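Local atomic coordinates of NEQ263 (Nanoarchaeum equitans Kin4-M, PDB entry 5BN4), a protein that probably binds ATP as the B subunit of an archaeal A-type ATP synthase, pairing with the alpha chain around the nucleotide. Residues B[121-126]-B[326-331]; B[130-135]-B[303-308]; B[141-146]-B[314-319]. All coordinates share one frame; numbering follows the deposited sequence.

Contact 1: B[121-126]-B[326-331]. With ANP (phosphoaminophosphonic acid-adenylate ester), chain C.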
loop_
_atom_site.group_PDB
_atom_site.type_symbol
_atom_site.label_atom_id
_atom_site.label_comp_id
_atom_site.label_asym_id
_atom_site.label_seq_id
_atom_site.Cartn_x
_atom_site.Cartn_y
_atom_site.Cartn_z
ATOM N N ALA B 121 15.124 -34.316 8.011
ATOM C CA ALA B 121 14.005 -33.595 8.610
ATOM C C ALA B 121 12.810 -33.435 7.672
ATOM O O ALA B 121 11.662 -33.511 8.107
ATOM C CB ALA B 121 14.462 -32.236 9.125
ATOM N N HIS B 122 13.078 -33.218 6.388
ATOM C CA HIS B 122 12.002 -32.998 5.425
ATOM C C HIS B 122 12.114 -33.911 4.204
ATOM O O HIS B 122 12.286 -33.427 3.085
ATOM C CB HIS B 122 11.998 -31.538 4.966
ATOM C CG HIS B 122 12.309 -30.560 6.058
ATOM N ND1 HIS B 122 11.436 -30.289 7.088
ATOM C CD2 HIS B 122 13.399 -29.783 6.273
ATOM C CE1 HIS B 122 11.973 -29.389 7.895
ATOM N NE2 HIS B 122 13.164 -29.066 7.420
ATOM N N PRO B 123 12.014 -35.235 4.411
ATOM C CA PRO B 123 12.211 -36.172 3.300
ATOM C C PRO B 123 11.111 -36.099 2.247
ATOM O O PRO B 123 9.954 -35.837 2.572
ATOM C CB PRO B 123 12.182 -37.539 3.991
ATOM C CG PRO B 123 11.365 -37.322 5.206
ATOM C CD PRO B 123 11.705 -35.939 5.667
ATOM N N LEU B 124 11.490 -36.328 0.993
ATOM C CA LEU B 124 10.545 -36.376 -0.115
ATOM C C LEU B 124 9.999 -37.789 -0.268
ATOM O O LEU B 124 10.754 -38.760 -0.223
ATOM C CB LEU B 124 11.233 -35.943 -1.413
ATOM C CG LEU B 124 10.521 -36.279 -2.725
ATOM C CD1 LEU B 124 9.239 -35.479 -2.865
ATOM C CD2 LEU B 124 11.435 -36.050 -3.919
ATOM N N LEU B 125 8.687 -37.903 -0.447
ATOM C CA LEU B 125 8.049 -39.207 -0.598
ATOM C C LEU B 125 7.567 -39.444 -2.028
ATOM O O LEU B 125 7.352 -38.498 -2.785
ATOM C CB LEU B 125 6.888 -39.362 0.389
ATOM C CG LEU B 125 7.212 -39.870 1.799
ATOM C CD1 LEU B 125 8.148 -38.932 2.548
ATOM C CD2 LEU B 125 5.932 -40.086 2.585
ATOM N N LYS B 126 7.405 -40.711 -2.398
ATOM C CA LYS B 126 6.971 -41.051 -3.749
ATOM C C LYS B 126 5.502 -40.693 -3.951
ATOM O O LYS B 126 4.635 -41.150 -3.208
ATOM C CB LYS B 126 7.213 -42.535 -4.046
ATOM C CG LYS B 126 7.081 -42.894 -5.519
ATOM C CD LYS B 126 7.577 -44.306 -5.811
ATOM C CE LYS B 126 6.656 -45.360 -5.220
ATOM N NZ LYS B 126 7.071 -46.740 -5.604
ATOM N N ARG B 326 5.163 -32.040 4.356
ATOM C CA ARG B 326 3.933 -32.374 5.065
ATOM C C ARG B 326 3.748 -33.876 5.250
ATOM O O ARG B 326 3.341 -34.331 6.319
ATOM C CB ARG B 326 2.718 -31.782 4.346
ATOM C CG ARG B 326 2.726 -30.265 4.250
ATOM C CD ARG B 326 1.480 -29.761 3.546
ATOM N NE ARG B 326 1.524 -28.324 3.294
ATOM C CZ ARG B 326 0.947 -27.411 4.068
ATOM N NH1 ARG B 326 0.277 -27.785 5.148
ATOM N NH2 ARG B 326 1.037 -26.124 3.757
ATOM N N LEU B 327 4.056 -34.645 4.212
ATOM C CA LEU B 327 3.823 -36.083 4.248
ATOM C C LEU B 327 5.018 -36.851 4.808
ATOM O O LEU B 327 5.006 -38.081 4.844
ATOM C CB LEU B 327 3.460 -36.603 2.854
ATOM C CG LEU B 327 2.329 -35.862 2.132
ATOM C CD1 LEU B 327 1.953 -36.569 0.841
ATOM C CD2 LEU B 327 1.117 -35.708 3.035
ATOM N N ALA B 328 6.035 -36.117 5.255
ATOM C CA ALA B 328 7.277 -36.709 5.758
ATOM C C ALA B 328 7.063 -37.771 6.832
ATOM O O ALA B 328 7.683 -38.833 6.794
ATOM C CB ALA B 328 8.204 -35.621 6.281
ATOM N N LYS B 329 6.179 -37.480 7.781
ATOM C CA LYS B 329 5.911 -38.383 8.896
ATOM C C LYS B 329 5.483 -39.781 8.435
ATOM O O LYS B 329 5.760 -40.775 9.107
ATOM C CB LYS B 329 4.860 -37.775 9.833
ATOM C CG LYS B 329 4.564 -38.608 11.075
ATOM C CD LYS B 329 3.278 -39.412 10.925
ATOM C CE LYS B 329 3.252 -40.593 11.881
ATOM N NZ LYS B 329 3.578 -40.191 13.279
ATOM N N ASN B 330 4.817 -39.848 7.285
ATOM C CA ASN B 330 4.298 -41.109 6.761
ATOM C C ASN B 330 5.364 -42.157 6.454
ATOM O O ASN B 330 5.119 -43.356 6.589
ATOM C CB ASN B 330 3.459 -40.864 5.505
ATOM C CG ASN B 330 2.262 -39.980 5.769
ATOM O OD1 ASN B 330 1.846 -39.807 6.914
ATOM N ND2 ASN B 330 1.696 -39.419 4.706
ATOM N N GLY B 331 6.541 -41.706 6.036
ATOM C CA GLY B 331 7.589 -42.618 5.620
ATOM C C GLY B 331 8.752 -42.722 6.586
ATOM O O GLY B 331 9.740 -43.399 6.304
HETATM P PG ANP C . -3.724 -26.885 5.375
HETATM O O1G ANP C . -3.162 -28.311 5.075
HETATM O O2G ANP C . -5.313 -26.909 5.266
HETATM O O3G ANP C . -3.198 -25.865 4.357
HETATM P PB ANP C . -1.915 -25.760 7.214
HETATM O O1B ANP C . -2.133 -24.579 8.205
HETATM O O2B ANP C . -1.279 -25.182 5.923
HETATM N N3B ANP C . -3.400 -26.492 6.937
HETATM P PA ANP C . -1.228 -28.313 8.093
HETATM O O1A ANP C . -2.574 -28.412 8.844
HETATM O O2A ANP C . -1.365 -29.071 6.726
HETATM O O3A ANP C . -0.939 -26.742 7.883
HETATM O "O5'" ANP C . -0.051 -28.879 8.950
HETATM C "C5'" ANP C . 1.278 -28.422 8.679
HETATM C "C4'" ANP C . 2.262 -29.202 9.522
HETATM O "O4'" ANP C . 2.037 -28.993 10.868
HETATM C "C3'" ANP C . 2.149 -30.692 9.225
HETATM O "O3'" ANP C . 3.210 -31.154 8.535
HETATM C "C2'" ANP C . 2.079 -31.351 10.549
HETATM O "O2'" ANP C . 3.051 -32.325 10.749
HETATM C "C1'" ANP C . 2.236 -30.219 11.534
HETATM N N9 ANP C . 1.336 -30.312 12.684
HETATM C C8 ANP C . 0.203 -29.612 12.865
HETATM N N7 ANP C . -0.350 -29.952 14.011
HETATM C C5 ANP C . 0.397 -30.876 14.608
HETATM C C6 ANP C . 0.306 -31.578 15.805
HETATM N N6 ANP C . -0.802 -31.342 16.682
HETATM N N1 ANP C . 1.254 -32.469 16.136
HETATM C C2 ANP C . 2.312 -32.710 15.324
HETATM N N3 ANP C . 2.434 -32.043 14.150
HETATM C C4 ANP C . 1.498 -31.127 13.770
#
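Leu125 lays its CD2 methyl against the backbone where the short helix 328-331 begins. That methyl lies 3.2 Å from Leu327 O, and 3.9 Å from Asn330 CB. Its other methyl, CD1, sits 4.0 Å from Ala328 CA, so both methyls rest on the backbone at Leu327 and Ala328. Beside the leucine, the ring of Pro123 meets the Ala328 methyl, with CD 3.6 Å from Ala328 CB. The side-chain packing is apolar, but the leucine also lies against backbone atoms; no hydrogen bond joins the two segments. Cutting Leu125 back to an alanine is likely to open a gap beside Ala328 and leave Asn330 CB without its methyl neighbour. Pro123 O accepts from Ser325 OG, a second tie just before Arg326. The Arg326 side chain leaves its backbone away from segment 121-126. Its extended chain carries the guanidinium edge-on to the beta phosphate of ANP. Arg326 NH1 donates to ANP O2B at 3.1 Å and to ANP O3A at 3.2 Å; NH2 adds a weak bond to O2B. Gly296 O also holds NH2. Other groups on ANP are bound by Gly228 and Lys229 of the neighbouring alpha chain. An arginine reaching across to another subunit's nucleotide is consistent with the arginine finger of rotary ATPases.

Contact 2: B[130-135]-B[303-308]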
loop_
_atom_site.group_PDB
_atom_site.type_symbol
_atom_site.label_atom_id
_atom_site.label_comp_id
_atom_site.label_asym_id
_atom_site.label_seq_id
_atom_site.Cartn_x
_atom_site.Cartn_y
_atom_site.Cartn_z
ATOM N N ILE B 130 6.155 -31.434 -3.816
ATOM C CA ILE B 130 6.881 -30.518 -2.947
ATOM C C ILE B 130 7.652 -29.505 -3.796
ATOM O O ILE B 130 8.195 -29.843 -4.844
ATOM C CB ILE B 130 7.807 -31.281 -1.958
ATOM C CG1 ILE B 130 8.275 -30.364 -0.828
ATOM C CG2 ILE B 130 8.986 -31.913 -2.678
ATOM C CD1 ILE B 130 8.867 -31.110 0.345
ATOM N N ALA B 131 7.672 -28.253 -3.353
ATOM C CA ALA B 131 8.219 -27.177 -4.170
ATOM C C ALA B 131 9.558 -26.661 -3.663
ATOM O O ALA B 131 9.955 -26.932 -2.531
ATOM C CB ALA B 131 7.218 -26.034 -4.278
ATOM N N ILE B 132 10.251 -25.915 -4.517
ATOM C CA ILE B 132 11.484 -25.246 -4.129
ATOM C C ILE B 132 11.287 -23.736 -4.195
ATOM O O ILE B 132 10.960 -23.191 -5.249
ATOM C CB ILE B 132 12.663 -25.642 -5.040
ATOM C CG1 ILE B 132 12.879 -27.157 -5.017
ATOM C CG2 ILE B 132 13.932 -24.916 -4.616
ATOM C CD1 ILE B 132 14.039 -27.620 -5.877
ATOM N N PHE B 133 11.469 -23.063 -3.063
ATOM C CA PHE B 133 11.381 -21.609 -3.026
ATOM C C PHE B 133 12.784 -21.023 -3.017
ATOM O O PHE B 133 13.573 -21.301 -2.114
ATOM C CB PHE B 133 10.610 -21.128 -1.792
ATOM C CG PHE B 133 9.129 -21.402 -1.845
ATOM C CD1 PHE B 133 8.557 -22.016 -2.949
ATOM C CD2 PHE B 133 8.309 -21.032 -0.790
ATOM C CE1 PHE B 133 7.197 -22.267 -2.996
ATOM C CE2 PHE B 133 6.948 -21.277 -0.832
ATOM C CZ PHE B 133 6.393 -21.895 -1.937
ATOM N N SER B 134 13.101 -20.215 -4.022
ATOM C CA SER B 134 14.430 -19.624 -4.108
ATOM C C SER B 134 14.404 -18.120 -4.323
ATOM O O SER B 134 13.651 -17.618 -5.158
ATOM C CB SER B 134 15.245 -20.277 -5.225
ATOM O OG SER B 134 16.512 -19.651 -5.361
ATOM N N PRO B 135 15.235 -17.395 -3.561
ATOM C CA PRO B 135 15.508 -15.988 -3.852
ATOM C C PRO B 135 16.254 -15.924 -5.176
ATOM O O PRO B 135 16.872 -16.918 -5.561
ATOM C CB PRO B 135 16.442 -15.567 -2.712
ATOM C CG PRO B 135 16.258 -16.596 -1.646
ATOM C CD PRO B 135 15.949 -17.865 -2.363
ATOM N N TYR B 303 10.959 -26.580 -0.047
ATOM C CA TYR B 303 12.351 -26.419 0.345
ATOM C C TYR B 303 12.762 -24.977 0.095
ATOM O O TYR B 303 12.859 -24.540 -1.051
ATOM C CB TYR B 303 13.258 -27.364 -0.446
ATOM C CG TYR B 303 12.927 -28.829 -0.274
ATOM C CD1 TYR B 303 13.098 -29.459 0.952
ATOM C CD2 TYR B 303 12.458 -29.585 -1.341
ATOM C CE1 TYR B 303 12.801 -30.798 1.116
ATOM C CE2 TYR B 303 12.159 -30.928 -1.189
ATOM C CZ TYR B 303 12.333 -31.528 0.044
ATOM O OH TYR B 303 12.037 -32.862 0.205
ATOM N N VAL B 304 12.997 -24.235 1.171
ATOM C CA VAL B 304 13.299 -22.816 1.057
ATOM C C VAL B 304 14.803 -22.562 1.057
ATOM O O VAL B 304 15.506 -22.923 2.001
ATOM C CB VAL B 304 12.634 -22.010 2.187
ATOM C CG1 VAL B 304 12.897 -20.523 2.008
ATOM C CG2 VAL B 304 11.141 -22.290 2.217
ATOM N N LEU B 305 15.289 -21.942 -0.015
ATOM C CA LEU B 305 16.700 -21.597 -0.138
ATOM C C LEU B 305 17.001 -20.307 0.621
ATOM O O LEU B 305 16.261 -19.330 0.515
ATOM C CB LEU B 305 17.098 -21.468 -1.612
ATOM C CG LEU B 305 17.610 -22.731 -2.316
ATOM C CD1 LEU B 305 16.632 -23.888 -2.189
ATOM C CD2 LEU B 305 17.906 -22.447 -3.781
ATOM N N SER B 306 18.085 -20.315 1.392
ATOM C CA SER B 306 18.432 -19.187 2.254
ATOM C C SER B 306 19.475 -18.269 1.623
ATOM O O SER B 306 20.541 -18.717 1.195
ATOM C CB SER B 306 18.931 -19.688 3.612
ATOM O OG SER B 306 19.323 -18.612 4.447
ATOM N N GLN B 307 19.157 -16.979 1.577
ATOM C CA GLN B 307 20.055 -15.970 1.029
ATOM C C GLN B 307 21.235 -15.764 1.974
ATOM O O GLN B 307 22.318 -15.350 1.559
ATOM C CB GLN B 307 19.295 -14.658 0.822
ATOM C CG GLN B 307 19.934 -13.691 -0.161
ATOM C CD GLN B 307 18.959 -12.625 -0.638
ATOM O OE1 GLN B 307 18.508 -11.783 0.141
ATOM N NE2 GLN B 307 18.622 -12.666 -1.923
ATOM N N ASP B 308 21.011 -16.062 3.251
ATOM C CA ASP B 308 22.049 -15.954 4.266
ATOM C C ASP B 308 23.050 -17.100 4.161
ATOM O O ASP B 308 24.260 -16.875 4.138
ATOM C CB ASP B 308 21.427 -15.926 5.663
ATOM C CG ASP B 308 22.467 -15.967 6.764
ATOM O OD1 ASP B 308 23.150 -14.942 6.980
ATOM O OD2 ASP B 308 22.597 -17.023 7.418
#
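Ile130 swings CG1 to the side opposite its backbone N (chi1 -165°), and Tyr303 carries its ring beside its own N (chi1 -59°). These two turns put the CD1 methyl of Ile130 over one face of the tyrosine ring, 3.9 Å from the ring centroid. It is a CH-pi contact, and the two side chains cross at about a right angle. Ile130 precedes strand 131-134, and Tyr303 lies in the neighbouring parallel strand 301-304; both strands belong to the central sheet of the P-loop NTPase fold. Strand 131-134 is an inner strand, because strand 273-281 pairs with its other edge. The backbones join by three bonds in parallel register. Tyr303 N donates to Ala131 O at 2.7 Å, and Phe133 N to Tyr303 O at 2.9 Å. Leu305 N closes the ladder on Phe133 O at 2.8 Å. On the sheet face of Ile132 and Tyr303, the CG2 methyl of Ile132 packs on Leu305 CD1 at 3.8 Å. Met140 of helix 140-151 touches both Ile132 and Leu305. On the other face, Phe133 CB lies near Val304 CG2, and Pro292 and Thr295 of helix 290-296 touch the Phe133 side chain. The tyrosine hydroxyl has its partner beyond both strands: it hydrogen-bonds His122 O. Past the last backbone bond the chains stay close. Pro135 CD rests against Leu305 CB, and Ser134 OG gives its hydrogen to Pro135 O at 2.8 Å. That same OG lies 3.5 Å from the CD2 methyl of Leu305. Gln307 is extended beyond CG, and its NE2 comes to 3.7 Å from Pro135 CB.

Contact 3: B[141-146]-B[314-319]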
loop_
_atom_site.group_PDB
_atom_site.type_symbol
_atom_site.label_atom_id
_atom_site.label_comp_id
_atom_site.label_asym_id
_atom_site.label_seq_id
_atom_site.Cartn_x
_atom_site.Cartn_y
_atom_site.Cartn_z
ATOM N N GLU B 141 18.429 -24.417 -9.476
ATOM C CA GLU B 141 18.508 -25.377 -10.574
ATOM C C GLU B 141 19.458 -26.528 -10.254
ATOM O O GLU B 141 19.180 -27.680 -10.589
ATOM C CB GLU B 141 18.938 -24.685 -11.871
ATOM C CG GLU B 141 18.003 -23.574 -12.337
ATOM C CD GLU B 141 18.236 -22.254 -11.617
ATOM O OE1 GLU B 141 19.216 -22.155 -10.848
ATOM O OE2 GLU B 141 17.437 -21.315 -11.822
ATOM N N ARG B 142 20.577 -26.215 -9.608
ATOM C CA ARG B 142 21.543 -27.240 -9.231
ATOM C C ARG B 142 20.953 -28.209 -8.212
ATOM O O ARG B 142 21.243 -29.402 -8.243
ATOM C CB ARG B 142 22.821 -26.613 -8.670
ATOM C CG ARG B 142 24.071 -26.938 -9.473
ATOM C CD ARG B 142 25.316 -26.941 -8.595
ATOM N NE ARG B 142 25.643 -25.619 -8.072
ATOM C CZ ARG B 142 26.626 -25.380 -7.209
ATOM N NH1 ARG B 142 27.379 -26.379 -6.765
ATOM N NH2 ARG B 142 26.855 -24.143 -6.787
ATOM N N LEU B 143 20.126 -27.691 -7.311
ATOM C CA LEU B 143 19.513 -28.517 -6.277
ATOM C C LEU B 143 18.564 -29.546 -6.881
ATOM O O LEU B 143 18.605 -30.723 -6.521
ATOM C CB LEU B 143 18.770 -27.651 -5.257
ATOM C CG LEU B 143 18.110 -28.413 -4.104
ATOM C CD1 LEU B 143 19.129 -29.277 -3.376
ATOM C CD2 LEU B 143 17.436 -27.453 -3.138
ATOM N N ALA B 144 17.718 -29.095 -7.801
ATOM C CA ALA B 144 16.757 -29.974 -8.461
ATOM C C ALA B 144 17.456 -31.056 -9.274
ATOM O O ALA B 144 17.051 -32.218 -9.259
ATOM C CB ALA B 144 15.840 -29.170 -9.352
ATOM N N LEU B 145 18.501 -30.659 -9.991
ATOM C CA LEU B 145 19.279 -31.591 -10.794
ATOM C C LEU B 145 19.924 -32.654 -9.919
ATOM O O LEU B 145 19.900 -33.838 -10.253
ATOM C CB LEU B 145 20.341 -30.843 -11.600
ATOM C CG LEU B 145 19.802 -30.094 -12.818
ATOM C CD1 LEU B 145 20.888 -29.259 -13.474
ATOM C CD2 LEU B 145 19.215 -31.086 -13.806
ATOM N N GLN B 146 20.491 -32.228 -8.795
ATOM C CA GLN B 146 21.125 -33.149 -7.859
ATOM C C GLN B 146 20.110 -34.143 -7.308
ATOM O O GLN B 146 20.404 -35.328 -7.151
ATOM C CB GLN B 146 21.786 -32.381 -6.716
ATOM C CG GLN B 146 22.577 -33.260 -5.766
ATOM C CD GLN B 146 23.227 -32.470 -4.650
ATOM O OE1 GLN B 146 22.988 -31.271 -4.501
ATOM N NE2 GLN B 146 24.057 -33.139 -3.858
ATOM N N ILE B 314 27.459 -21.772 1.480
ATOM C CA ILE B 314 26.883 -23.060 1.844
ATOM C C ILE B 314 25.953 -23.590 0.757
ATOM O O ILE B 314 24.986 -22.931 0.378
ATOM C CB ILE B 314 26.090 -22.970 3.166
ATOM C CG1 ILE B 314 26.993 -22.499 4.307
ATOM C CG2 ILE B 314 25.450 -24.308 3.501
ATOM C CD1 ILE B 314 28.126 -23.447 4.623
ATOM N N TYR B 315 26.260 -24.782 0.254
ATOM C CA TYR B 315 25.367 -25.486 -0.658
ATOM C C TYR B 315 25.069 -26.882 -0.114
ATOM O O TYR B 315 25.973 -27.565 0.369
ATOM C CB TYR B 315 25.966 -25.582 -2.068
ATOM C CG TYR B 315 25.116 -26.403 -3.015
ATOM C CD1 TYR B 315 24.073 -25.821 -3.725
ATOM C CD2 TYR B 315 25.342 -27.764 -3.182
ATOM C CE1 TYR B 315 23.283 -26.570 -4.578
ATOM C CE2 TYR B 315 24.558 -28.521 -4.032
ATOM C CZ TYR B 315 23.531 -27.919 -4.727
ATOM O OH TYR B 315 22.749 -28.670 -5.576
ATOM N N PRO B 316 23.798 -27.311 -0.177
ATOM C CA PRO B 316 22.650 -26.521 -0.634
ATOM C C PRO B 316 22.164 -25.568 0.456
ATOM O O PRO B 316 22.124 -25.951 1.625
ATOM C CB PRO B 316 21.593 -27.586 -0.928
ATOM C CG PRO B 316 21.925 -28.699 -0.000
ATOM C CD PRO B 316 23.423 -28.704 0.124
ATOM N N PRO B 317 21.810 -24.332 0.075
ATOM C CA PRO B 317 21.410 -23.283 1.020
ATOM C C PRO B 317 19.998 -23.483 1.566
ATOM O O PRO B 317 19.224 -22.530 1.639
ATOM C CB PRO B 317 21.474 -22.013 0.171
ATOM C CG PRO B 317 21.234 -22.481 -1.222
ATOM C CD PRO B 317 21.842 -23.848 -1.317
ATOM N N ILE B 318 19.681 -24.711 1.960
ATOM C CA ILE B 318 18.349 -25.051 2.443
ATOM C C ILE B 318 18.124 -24.595 3.882
ATOM O O ILE B 318 18.887 -24.946 4.784
ATOM C CB ILE B 318 18.090 -26.567 2.327
ATOM C CG1 ILE B 318 18.249 -27.017 0.874
ATOM C CG2 ILE B 318 16.707 -26.918 2.841
ATOM C CD1 ILE B 318 18.068 -28.501 0.670
ATOM N N ASP B 319 17.076 -23.801 4.083
ATOM C CA ASP B 319 16.678 -23.354 5.410
ATOM C C ASP B 319 15.931 -24.492 6.091
ATOM O O ASP B 319 14.837 -24.856 5.670
ATOM C CB ASP B 319 15.776 -22.120 5.299
ATOM C CG ASP B 319 15.486 -21.473 6.645
ATOM O OD1 ASP B 319 15.131 -22.189 7.606
ATOM O OD2 ASP B 319 15.607 -20.233 6.739
#
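Tyr315 lies between Arg142 and the proline that follows it in the chain. The guanidinium of Arg142 stacks flat on one ring face, its plane 3° from that of the ring and the centres 4.4 Å apart. This is a cation-pi contact, with the arginine chain bent at chi3 to lay the group down. Pro316 CB stands over the centre of the opposite face, an arrangement consistent with the cis peptide bond before Pro316. At the ring edge the hydroxyl of Tyr315 gives its hydrogen to Gln146 OE1, with OH and OE1 2.8 Å apart. The amide and ring planes are 12° apart. Gln146 reaches it with CG anti to the backbone N (-175°) and the rest of its chain extended. Arg142, Leu143 and Gln146 all come from helix 140-151, which follows strand 131-134 in the P-loop NTPase fold. Leu143 packs on the residues after the tyrosine, its CD1 3.9 Å from Pro316 CB and its CD2 4.0 Å from Ile318 CD1. Pro317 is the centre of an inverse gamma turn that bends the loop between those two partners. Farther out, Ser117 of helix 116-119 touches Pro316 and Ile318. Tyr388 packs on Arg142 and Tyr315, and Gln386 bonds the Tyr315 backbone.

From the N terminus the chain passes 121-126, 130-135 and 141-146 in turn, then returns through 303-308 (partner of 130-135), 314-319 (of 141-146) and 326-331 (of 121-126). Contact 1 closes the widest loop and encloses the other two. Contacts 2 and 3 cross, because 141-146 lies inside the loop of contact 2 while its partner 314-319 lies beyond it. Contact 1 joins the loop after helix 116-119 to helix 328-331. Contact 2 joins neighbouring sheet strands, and contact 3 sets the following helix against a loop. Contacts 1 and 2 meet at Leu124 and Ile130. Contacts 2 and 3 meet where Leu305 packs on Leu143 and Val304 O probably bonds Asp319 N.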